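Local coordinates for protein cellulosomal scaffoldin (Bacteroides cellulosolvens, PDB 1TYJ) that probably binds type-II dockerin modules through its cohesin beta sandwich, and so takes part in assembling the cellulosome, at residues T5-D10 / I126-F131; S31-N36 / T65-R70. All coordinates share one frame; numbering follows the deposited sequence. Where two conformers were deposited one is given.

Interaction 1: T5-D10 / I126-F131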
# COMPACT_ATOMS: atom_id res chain seq x y z
N THR A 5 -8.68 2.25 -0.53
CA THR A 5 -7.81 3.38 -0.15
C THR A 5 -8.55 4.66 0.15
O THR A 5 -9.73 4.80 -0.18
CB THR A 5 -6.75 3.66 -1.25
OG1 THR A 5 -7.37 4.16 -2.47
CG2 THR A 5 -5.98 2.38 -1.58
N ALA A 6 -7.83 5.59 0.77
CA ALA A 6 -8.37 6.92 1.07
C ALA A 6 -7.28 7.91 0.74
O ALA A 6 -6.08 7.64 0.96
CB ALA A 6 -8.74 7.06 2.53
N ILE A 7 -7.71 9.05 0.19
CA ILE A 7 -6.81 10.16 -0.14
C ILE A 7 -7.10 11.31 0.83
O ILE A 7 -8.26 11.70 1.02
CB ILE A 7 -7.01 10.59 -1.62
CG1 ILE A 7 -6.61 9.45 -2.54
CG2 ILE A 7 -6.22 11.85 -1.92
CD1 ILE A 7 -6.94 9.71 -4.02
N ASP A 8 -6.06 11.87 1.47
CA ASP A 8 -6.30 12.89 2.51
C ASP A 8 -6.78 14.20 1.93
O ASP A 8 -7.74 14.78 2.44
CB ASP A 8 -5.12 13.09 3.47
CG ASP A 8 -3.79 13.41 2.76
OD1 ASP A 8 -3.67 13.39 1.52
OD2 ASP A 8 -2.82 13.67 3.53
N ASN A 9 -6.11 14.64 0.87
CA ASN A 9 -6.57 15.86 0.18
C ASN A 9 -6.40 15.76 -1.34
O ASN A 9 -5.30 15.55 -1.84
CB ASN A 9 -5.96 17.11 0.80
CG ASN A 9 -4.56 16.88 1.38
OD1 ASN A 9 -4.36 16.99 2.58
ND2 ASN A 9 -3.59 16.53 0.51
N ASP A 10 -7.57 15.78 -1.98
CA ASP A 10 -7.94 15.70 -3.39
C ASP A 10 -7.33 16.74 -4.27
O ASP A 10 -7.21 16.53 -5.49
CB ASP A 10 -9.47 16.12 -3.47
CG ASP A 10 -10.38 14.98 -3.47
OD1 ASP A 10 -10.70 14.47 -4.55
OD2 ASP A 10 -10.82 14.60 -2.37
N ILE A 126 -5.43 13.17 -12.27
CA ILE A 126 -4.78 11.91 -12.55
C ILE A 126 -5.11 10.94 -11.43
O ILE A 126 -5.39 11.34 -10.30
CB ILE A 126 -3.23 12.05 -12.64
CG1 ILE A 126 -2.62 12.48 -11.29
CG2 ILE A 126 -2.82 13.07 -13.72
CD1 ILE A 126 -1.06 12.38 -11.25
N LYS A 127 -5.13 9.66 -11.76
CA LYS A 127 -5.23 8.60 -10.75
C LYS A 127 -4.04 8.77 -9.80
O LYS A 127 -2.90 8.92 -10.25
CB LYS A 127 -5.19 7.23 -11.43
CG LYS A 127 -6.47 6.89 -12.21
CD LYS A 127 -6.17 5.65 -13.07
CE LYS A 127 -7.40 5.15 -13.83
NZ LYS A 127 -7.06 3.88 -14.56
N LEU A 128 -4.27 8.74 -8.50
CA LEU A 128 -3.10 8.91 -7.62
C LEU A 128 -2.10 7.75 -7.78
O LEU A 128 -0.86 7.95 -7.79
CB LEU A 128 -3.55 9.03 -6.17
CG LEU A 128 -2.41 9.24 -5.15
CD1 LEU A 128 -1.54 10.46 -5.54
CD2 LEU A 128 -2.98 9.42 -3.74
N ALA A 129 -2.64 6.55 -7.89
CA ALA A 129 -1.83 5.35 -8.12
C ALA A 129 -2.75 4.24 -8.58
O ALA A 129 -3.97 4.37 -8.48
CB ALA A 129 -1.10 4.94 -6.82
N THR A 130 -2.15 3.16 -9.06
CA THR A 130 -2.88 1.96 -9.40
C THR A 130 -2.21 0.71 -8.79
O THR A 130 -0.99 0.62 -8.75
CB THR A 130 -2.95 1.80 -10.96
OG1 THR A 130 -1.64 1.65 -11.50
CG2 THR A 130 -3.63 3.02 -11.61
N PHE A 131 -3.01 -0.25 -8.33
CA PHE A 131 -2.45 -1.54 -7.97
C PHE A 131 -2.40 -2.38 -9.27
O PHE A 131 -3.44 -2.58 -9.92
CB PHE A 131 -3.38 -2.24 -6.98
CG PHE A 131 -3.44 -1.58 -5.62
CD1 PHE A 131 -4.43 -0.64 -5.34
CD2 PHE A 131 -2.57 -1.97 -4.60
CE1 PHE A 131 -4.53 -0.03 -4.05
CE2 PHE A 131 -2.65 -1.39 -3.30
CZ PHE A 131 -3.63 -0.41 -3.03
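Leu128 and Phe131 of one sheet meet Ile7 and Thr5 of the other across the beta sandwich of this cohesin module. No hydrogen bond joins the two segments, so the contact is purely apolar. It sits near one margin of the core, where strand 2-7 faces the broken strand 126-131. Leu128 lies in the break of that strand. With CG anti to the backbone N (chi1 -179°), its side chain extends to bring CD2 alongside Ile7, the two side chains running in opposite directions. Methyl CD2 of Leu128 lies 3.8 Å from CG1 of Ile7. The same Leu128 CD2 is 4.0 Å from Ile7 CD1, so one methyl rests along the end of the isoleucine chain. Leu20 of strand 17-25 also touches Leu128. Further on, the Phe131 ring reaches Thr5 with its CE1-CZ edge, and the two side chains come from opposite directions. Pro164 touches both residues. The backbone N of Phe131 is hydrogen-bonded to Gln163 OE1. The threonine meets the ring at its edge, not over a face. Thr5 CG2 lies in the plane of the ring, 3.7 Å from Phe131 CE1 and 3.9 Å from Phe131 CZ.

Interaction 2: S31-N36 / T65-R70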
# COMPACT_ATOMS: atom_id res chain seq x y z
N SER A 31 -2.88 -11.71 8.01
CA SER A 31 -1.53 -11.83 8.60
C SER A 31 -0.43 -11.12 7.79
O SER A 31 0.73 -11.09 8.23
CB SER A 31 -1.11 -13.32 8.76
OG SER A 31 -0.82 -13.80 7.43
N GLY A 32 -0.75 -10.60 6.61
CA GLY A 32 0.28 -9.95 5.83
C GLY A 32 -0.12 -9.65 4.41
O GLY A 32 -1.12 -10.19 3.91
N TYR A 33 0.65 -8.80 3.76
CA TYR A 33 0.33 -8.41 2.36
C TYR A 33 1.60 -8.17 1.60
O TYR A 33 2.68 -7.98 2.19
CB TYR A 33 -0.52 -7.10 2.30
CG TYR A 33 0.32 -5.89 2.69
CD1 TYR A 33 1.01 -5.17 1.72
CD2 TYR A 33 0.50 -5.53 4.03
CE1 TYR A 33 1.86 -4.10 2.05
CE2 TYR A 33 1.35 -4.44 4.39
CZ TYR A 33 2.04 -3.75 3.38
OH TYR A 33 2.85 -2.69 3.69
N GLN A 34 1.46 -8.13 0.28
CA GLN A 34 2.49 -7.56 -0.60
C GLN A 34 1.74 -6.80 -1.69
O GLN A 34 0.75 -7.33 -2.24
CB GLN A 34 3.37 -8.65 -1.22
CG GLN A 34 4.60 -8.03 -1.89
CD GLN A 34 5.55 -9.06 -2.43
OE1 GLN A 34 5.88 -10.02 -1.77
NE2 GLN A 34 6.03 -8.82 -3.65
N PHE A 35 2.23 -5.61 -2.01
CA PHE A 35 1.62 -4.75 -3.05
C PHE A 35 2.62 -4.38 -4.13
O PHE A 35 3.79 -4.16 -3.81
CB PHE A 35 1.10 -3.44 -2.46
CG PHE A 35 -0.01 -3.59 -1.45
CD1 PHE A 35 -0.08 -2.71 -0.36
CD2 PHE A 35 -0.99 -4.61 -1.58
CE1 PHE A 35 -1.12 -2.80 0.54
CE2 PHE A 35 -2.02 -4.72 -0.65
CZ PHE A 35 -2.09 -3.81 0.40
N ASN A 36 2.13 -4.30 -5.38
CA ASN A 36 2.87 -3.69 -6.47
C ASN A 36 2.00 -2.52 -6.94
O ASN A 36 0.85 -2.73 -7.36
CB ASN A 36 3.07 -4.69 -7.61
CG ASN A 36 4.08 -4.19 -8.61
OD1 ASN A 36 3.73 -3.71 -9.71
ND2 ASN A 36 5.34 -4.20 -8.22
N THR A 65 -2.32 0.82 11.23
CA THR A 65 -2.56 0.31 12.58
C THR A 65 -2.50 -1.22 12.66
O THR A 65 -2.30 -1.78 13.75
CB THR A 65 -3.92 0.78 13.12
OG1 THR A 65 -4.92 0.31 12.24
CG2 THR A 65 -4.00 2.30 13.09
N LEU A 66 -2.71 -1.91 11.52
CA LEU A 66 -2.61 -3.36 11.51
C LEU A 66 -1.16 -3.84 11.36
O LEU A 66 -0.26 -3.07 10.99
CB LEU A 66 -3.44 -3.94 10.34
CG LEU A 66 -4.95 -3.62 10.40
CD1 LEU A 66 -5.72 -4.46 9.34
CD2 LEU A 66 -5.51 -3.81 11.80
N LEU A 67 -0.94 -5.13 11.63
CA LEU A 67 0.40 -5.73 11.51
C LEU A 67 1.39 -5.08 12.49
O LEU A 67 2.59 -5.00 12.25
CB LEU A 67 0.89 -5.68 10.05
CG LEU A 67 -0.07 -6.35 9.06
CD1 LEU A 67 0.48 -6.21 7.62
CD2 LEU A 67 -0.32 -7.83 9.43
N GLN A 68 0.85 -4.64 13.64
CA GLN A 68 1.67 -3.96 14.65
C GLN A 68 1.80 -4.77 15.93
O GLN A 68 2.48 -4.34 16.85
CB GLN A 68 1.13 -2.54 14.95
CG GLN A 68 1.22 -1.64 13.70
CD GLN A 68 2.66 -1.45 13.17
OE1 GLN A 68 2.93 -1.54 11.96
NE2 GLN A 68 3.59 -1.12 14.08
N GLY A 69 1.20 -5.95 15.95
CA GLY A 69 1.35 -6.89 17.06
C GLY A 69 2.76 -7.47 17.16
O GLY A 69 3.53 -7.47 16.17
N ARG A 70 3.09 -8.02 18.34
CA ARG A 70 4.42 -8.52 18.62
C ARG A 70 4.53 -9.96 18.15
O ARG A 70 4.70 -10.88 18.98
CB ARG A 70 4.71 -8.48 20.14
CG ARG A 70 4.83 -7.10 20.77
CD ARG A 70 6.28 -6.65 20.83
NE ARG A 70 6.67 -6.02 19.57
CZ ARG A 70 7.61 -5.08 19.45
NH1 ARG A 70 8.25 -4.62 20.53
NH2 ARG A 70 7.88 -4.58 18.24
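Leu67 pushes its side chain against strand 30-38 at Ser31, Gly32 and Tyr33, a buried contact in the cohesin beta sandwich. The leucine comes from the irregular loop between strands 62-63 and 73-77. Its two methyls divide the work. CD1 of Leu67 lies in the plane of the Tyr33 ring, at the edge, 3.7 Å from Tyr33 CD2. CD2 of Leu67 reaches the backbone instead and lies 3.6 Å from the carbonyl O of Ser31. The same Leu67 methyl is 4.0 Å from the N of Gly32. It therefore rests on the peptide between Ser31 and Gly32. The backbone angles of Gly32 leave no room for a side chain, since a CB there would jam against the carbonyl O of Ser31. With an alanine at Leu67 both methyls are gone, which is likely to open a gap beside the Tyr33 ring edge and leave the Ser31-Gly32 peptide without its apolar cover from the loop.

The backbone of Leu67 is held as well. Its N is hydrogen-bonded to Glu105 OE1, and its O to Arg90 NE. Both bonds fix the residue that carries the methyls. Tyr33 is itself packed, with Val110 and Ala111 of strand 108-117 against its side chain. Phe35, two residues on, meets the tyrosine in turn. One face of the Phe35 ring receives Tyr33 CD1, which stands over the ring centre, 3.3 Å above its plane.

From the N terminus, strand 2-7 provides the first half of interaction 1. The chain then runs through strand 30-38, where interaction 2 begins. Interaction 2 closes a short loop at residues 65-70, with 28 residues between its segments. Interaction 1 closes only at 126-131, after 115 intervening residues, so the shorter loop lies wholly within the longer one and the two do not cross. Interaction 1 joins the two sheets of the sandwich. Interaction 2 fastens a connecting loop to one of them. Their centres are about 20 Å apart, on opposite sides of the chain's centre. Strands 30-38 and 126-131 are antiparallel neighbours, and the rings of Phe35 and Phe131 meet edge-to-face between the contacts.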